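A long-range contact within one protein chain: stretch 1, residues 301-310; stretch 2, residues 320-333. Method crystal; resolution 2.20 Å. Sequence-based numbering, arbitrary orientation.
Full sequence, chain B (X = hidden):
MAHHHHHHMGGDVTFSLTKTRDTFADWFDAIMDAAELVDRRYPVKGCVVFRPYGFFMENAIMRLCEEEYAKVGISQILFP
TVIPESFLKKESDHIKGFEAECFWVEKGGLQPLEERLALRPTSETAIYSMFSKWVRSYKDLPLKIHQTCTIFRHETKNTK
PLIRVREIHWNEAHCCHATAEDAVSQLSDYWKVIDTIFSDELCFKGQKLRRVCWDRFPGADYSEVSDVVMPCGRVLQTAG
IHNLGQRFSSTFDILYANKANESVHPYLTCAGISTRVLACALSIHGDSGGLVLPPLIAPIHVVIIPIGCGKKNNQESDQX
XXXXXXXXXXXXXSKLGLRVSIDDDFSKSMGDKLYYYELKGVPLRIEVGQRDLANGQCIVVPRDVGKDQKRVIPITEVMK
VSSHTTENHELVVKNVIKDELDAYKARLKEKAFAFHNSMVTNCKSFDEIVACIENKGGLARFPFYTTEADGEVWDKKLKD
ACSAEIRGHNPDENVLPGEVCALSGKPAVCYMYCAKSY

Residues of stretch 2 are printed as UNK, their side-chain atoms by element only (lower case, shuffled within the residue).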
# COMPACT_ATOMS: atom_id res chain seq x y z
N HIS B 301 -0.29 -5.03 -19.95
CA HIS B 301 0.84 -5.59 -20.68
C HIS B 301 0.55 -5.69 -22.18
O HIS B 301 1.43 -5.48 -23.01
CB HIS B 301 1.16 -7.01 -20.21
CG HIS B 301 1.76 -7.09 -18.84
ND1 HIS B 301 1.20 -7.84 -17.83
CD2 HIS B 301 2.89 -6.55 -18.33
CE1 HIS B 301 1.95 -7.74 -16.75
NE2 HIS B 301 2.98 -6.97 -17.02
N VAL B 302 -0.69 -6.03 -22.51
CA VAL B 302 -1.08 -6.38 -23.87
C VAL B 302 -2.46 -5.84 -24.21
O VAL B 302 -3.41 -6.06 -23.46
CB VAL B 302 -1.13 -7.91 -24.05
CG1 VAL B 302 -1.62 -8.27 -25.46
CG2 VAL B 302 0.23 -8.54 -23.78
N VAL B 303 -2.58 -5.14 -25.33
CA VAL B 303 -3.90 -4.74 -25.81
C VAL B 303 -4.21 -5.55 -27.07
O VAL B 303 -3.43 -5.57 -28.02
CB VAL B 303 -3.99 -3.23 -26.08
CG1 VAL B 303 -2.91 -2.76 -27.08
CG2 VAL B 303 -5.40 -2.87 -26.57
N ILE B 304 -5.34 -6.25 -27.05
CA ILE B 304 -5.75 -7.05 -28.20
C ILE B 304 -6.81 -6.26 -28.95
O ILE B 304 -7.80 -5.85 -28.36
CB ILE B 304 -6.32 -8.42 -27.77
CG1 ILE B 304 -5.38 -9.12 -26.79
CG2 ILE B 304 -6.52 -9.31 -28.98
CD1 ILE B 304 -5.85 -10.52 -26.38
N ILE B 305 -6.59 -6.05 -30.24
CA ILE B 305 -7.48 -5.23 -31.04
C ILE B 305 -8.13 -6.05 -32.16
O ILE B 305 -7.44 -6.52 -33.06
CB ILE B 305 -6.73 -4.02 -31.65
CG1 ILE B 305 -6.14 -3.15 -30.53
CG2 ILE B 305 -7.68 -3.18 -32.52
CD1 ILE B 305 -5.14 -2.11 -31.02
N PRO B 306 -9.45 -6.24 -32.09
CA PRO B 306 -10.15 -6.83 -33.22
C PRO B 306 -10.16 -5.86 -34.40
O PRO B 306 -10.51 -4.70 -34.21
CB PRO B 306 -11.58 -7.05 -32.69
CG PRO B 306 -11.57 -6.66 -31.26
CD PRO B 306 -10.36 -5.86 -31.00
N ILE B 307 -9.74 -6.32 -35.57
CA ILE B 307 -9.74 -5.46 -36.76
C ILE B 307 -10.73 -5.95 -37.80
O ILE B 307 -11.09 -7.14 -37.83
CB ILE B 307 -8.32 -5.31 -37.39
CG1 ILE B 307 -7.79 -6.64 -37.92
CG2 ILE B 307 -7.36 -4.70 -36.40
CD1 ILE B 307 -6.42 -6.51 -38.60
N GLY B 308 -11.19 -5.01 -38.64
CA GLY B 308 -12.09 -5.31 -39.74
C GLY B 308 -13.49 -5.76 -39.36
O GLY B 308 -14.19 -6.34 -40.18
N CYS B 309 -13.90 -5.50 -38.11
CA CYS B 309 -15.25 -5.83 -37.67
C CYS B 309 -16.24 -4.73 -38.07
O CYS B 309 -15.84 -3.62 -38.45
CB CYS B 309 -15.28 -6.06 -36.16
SG CYS B 309 -14.36 -7.53 -35.61
N GLY B 310 -17.53 -5.05 -38.01
CA GLY B 310 -18.59 -4.10 -38.32
C GLY B 310 -18.93 -3.94 -39.80
O GLY B 310 -19.69 -3.03 -40.16
N UNK B 320 -16.83 -14.75 -34.54
CA UNK B 320 -15.70 -15.68 -34.56
C UNK B 320 -14.39 -14.98 -34.21
O UNK B 320 -13.56 -15.52 -33.48
c UNK B 320 -16.77 -17.62 -37.77
o UNK B 320 -15.74 -17.62 -38.44
c UNK B 320 -16.75 -17.25 -36.30
n UNK B 320 -17.95 -17.94 -38.28
c UNK B 320 -15.58 -16.35 -35.93
N UNK B 321 -14.20 -13.78 -34.75
CA UNK B 321 -13.01 -12.99 -34.45
C UNK B 321 -13.03 -12.59 -32.99
O UNK B 321 -12.07 -12.86 -32.26
c UNK B 321 -11.85 -10.76 -34.84
c UNK B 321 -12.60 -12.15 -36.79
c UNK B 321 -12.91 -11.74 -35.35
N UNK B 322 -14.13 -11.99 -32.55
CA UNK B 322 -14.30 -11.57 -31.16
C UNK B 322 -14.21 -12.76 -30.21
O UNK B 322 -13.66 -12.65 -29.11
c UNK B 322 -15.72 -9.44 -31.66
c UNK B 322 -15.62 -10.81 -30.97
c UNK B 322 -14.72 -8.45 -31.10
c UNK B 322 -17.14 -8.88 -31.55
N UNK B 323 -14.74 -13.91 -30.64
CA UNK B 323 -14.61 -15.16 -29.88
C UNK B 323 -13.17 -15.61 -29.66
O UNK B 323 -12.82 -16.05 -28.56
N UNK B 324 -12.33 -15.51 -30.69
CA UNK B 324 -10.94 -15.94 -30.57
C UNK B 324 -10.11 -14.93 -29.77
O UNK B 324 -9.23 -15.33 -29.01
c UNK B 324 -8.93 -16.82 -31.94
n UNK B 324 -9.53 -20.61 -32.18
c UNK B 324 -8.98 -18.28 -31.49
c UNK B 324 -10.31 -16.15 -31.96
c UNK B 324 -9.72 -19.17 -32.49
N UNK B 325 -10.39 -13.64 -29.95
CA UNK B 325 -9.78 -12.60 -29.13
C UNK B 325 -9.95 -12.89 -27.63
O UNK B 325 -9.02 -12.70 -26.85
c UNK B 325 -9.75 -10.73 -30.84
c UNK B 325 -10.33 -11.19 -29.50
c UNK B 325 -10.04 -10.16 -28.41
N UNK B 326 -11.13 -13.38 -27.24
CA UNK B 326 -11.42 -13.74 -25.85
C UNK B 326 -10.62 -14.95 -25.37
O UNK B 326 -10.11 -14.95 -24.25
n UNK B 326 -14.98 -12.84 -26.23
c UNK B 326 -12.92 -13.99 -25.64
c UNK B 326 -13.75 -12.71 -25.75
o UNK B 326 -13.30 -11.63 -25.39
N UNK B 327 -10.50 -15.97 -26.21
CA UNK B 327 -9.69 -17.15 -25.89
C UNK B 327 -8.21 -16.82 -25.75
O UNK B 327 -7.51 -17.43 -24.94
o UNK B 327 -10.44 -20.64 -28.38
o UNK B 327 -12.42 -19.82 -28.88
c UNK B 327 -11.38 -19.84 -28.18
c UNK B 327 -11.26 -18.85 -27.03
c UNK B 327 -9.86 -18.25 -26.95
N UNK B 328 -7.72 -15.88 -26.56
CA UNK B 328 -6.37 -15.36 -26.41
C UNK B 328 -6.25 -14.60 -25.09
O UNK B 328 -5.35 -14.87 -24.29
c UNK B 328 -5.39 -14.43 -30.08
c UNK B 328 -5.81 -15.26 -28.87
c UNK B 328 -4.66 -13.72 -27.29
c UNK B 328 -5.96 -14.44 -27.58
N UNK B 329 -7.17 -13.68 -24.84
CA UNK B 329 -7.17 -12.92 -23.59
C UNK B 329 -7.20 -13.83 -22.35
O UNK B 329 -6.43 -13.62 -21.41
c UNK B 329 -8.32 -11.92 -23.56
N UNK B 330 -8.07 -14.84 -22.37
CA UNK B 330 -8.23 -15.74 -21.23
C UNK B 330 -6.98 -16.57 -20.94
O UNK B 330 -6.60 -16.73 -19.79
c UNK B 330 -9.45 -16.66 -21.42
o UNK B 330 -11.79 -16.42 -21.88
o UNK B 330 -10.84 -14.86 -20.66
c UNK B 330 -10.78 -15.92 -21.31
N UNK B 331 -6.34 -17.08 -22.00
CA UNK B 331 -5.06 -17.78 -21.87
C UNK B 331 -3.97 -16.86 -21.30
O UNK B 331 -3.29 -17.22 -20.33
c UNK B 331 -4.61 -18.33 -23.23
o UNK B 331 -5.54 -19.33 -23.66
c UNK B 331 -3.22 -18.95 -23.15
N UNK B 332 -3.81 -15.67 -21.88
CA UNK B 332 -2.80 -14.71 -21.40
C UNK B 332 -3.02 -14.29 -19.93
O UNK B 332 -2.06 -14.10 -19.19
c UNK B 332 -1.14 -14.53 -23.97
c UNK B 332 -2.24 -12.31 -24.44
c UNK B 332 -2.40 -13.67 -23.77
c UNK B 332 -2.74 -13.47 -22.30
N UNK B 333 -4.28 -14.15 -19.51
CA UNK B 333 -4.58 -13.78 -18.13
C UNK B 333 -4.44 -14.97 -17.17
O UNK B 333 -3.69 -14.90 -16.19
c UNK B 333 -7.42 -11.10 -18.24
n UNK B 333 -9.82 -10.90 -18.84
c UNK B 333 -8.58 -11.71 -19.00
c UNK B 333 -5.98 -13.17 -18.01
c UNK B 333 -6.09 -11.77 -18.59

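Position 320 carries three carbons, the third bearing one oxygen and one nitrogen: an amide, hence Gln320. It is exposed and out of reach of stretch 1, where a polar group suits solvent. Position 321 has one carbon bearing two more, the fork of Val321; its CG1 lies 4.2 Å from Cys309 SG and 4.3 Å from Pro306 CB, a compact apolar side chain that packs against both residues. At 322 four carbons fork at the second, giving Leu322. Its CB leaves sideways, yet the longer chain brings CD2 to 3.6 Å from Pro306 CG.

Position 323 has no side-chain atoms and is Gly323, taking no part in the contact. Four carbons in a row ending in nitrogen make 324 Lys324, partly exposed and out of reach of the strand, so its charged end can meet solvent. Position 325 again shows one carbon carrying two: Val325, pointing toward the strand. Its CG1 approaches Ile304 CG2 at 3.7 Å, and the short branched side chain suits a place where the CA atoms of Val325 and Ile304 are just 6.9 Å apart.

Position 326 has two carbons, the second with one oxygen and one nitrogen, so Asn326; its CA-to-CB bond points away from the strand, and though its end comes nearer it makes no contact, leaving the exposed amide suited to solvent. Three carbons ending in two oxygens identify 327 as Glu327; its OE1 forms a long salt bridge with Lys324 NZ, 3.9 Å away.

At 328 four carbons fork at the first, with one arm two carbons long: Ile328, buried and pointing toward the strand, where an apolar side chain fits. Its CG2 meets Ile304 CD1 at 3.5 Å. A single carbon marks 329 as Ala329, whose CB, directed sideways, sits 4.0 Å from Ile304 CD1; the small side chain leaves that methyl close to the helix backbone, 3.8 Å from Ala329 N.

Position 330, two carbons with two oxygens on the second, is Asp330, its charge exposed to solvent. One carbon bearing an oxygen and a carbon makes 331 Thr331, whose OG1 donates a hydrogen bond to Glu327 O at 3.0 Å. Position 332, four carbons forked at the second, is Leu332, likewise buried and directed toward the strand, with CD1 4.2 Å from Val302 CG1. Four carbons ending in nitrogen make 333 Lys333, exposed and out of reach.

The helix runs nearly antiparallel to the strand, at 169°. No hydrogen bond crosses; apolar packing centred on Ile304 joins the stretches.

Stretch 2, residues 320-333: QVLGKVNEIADTLK
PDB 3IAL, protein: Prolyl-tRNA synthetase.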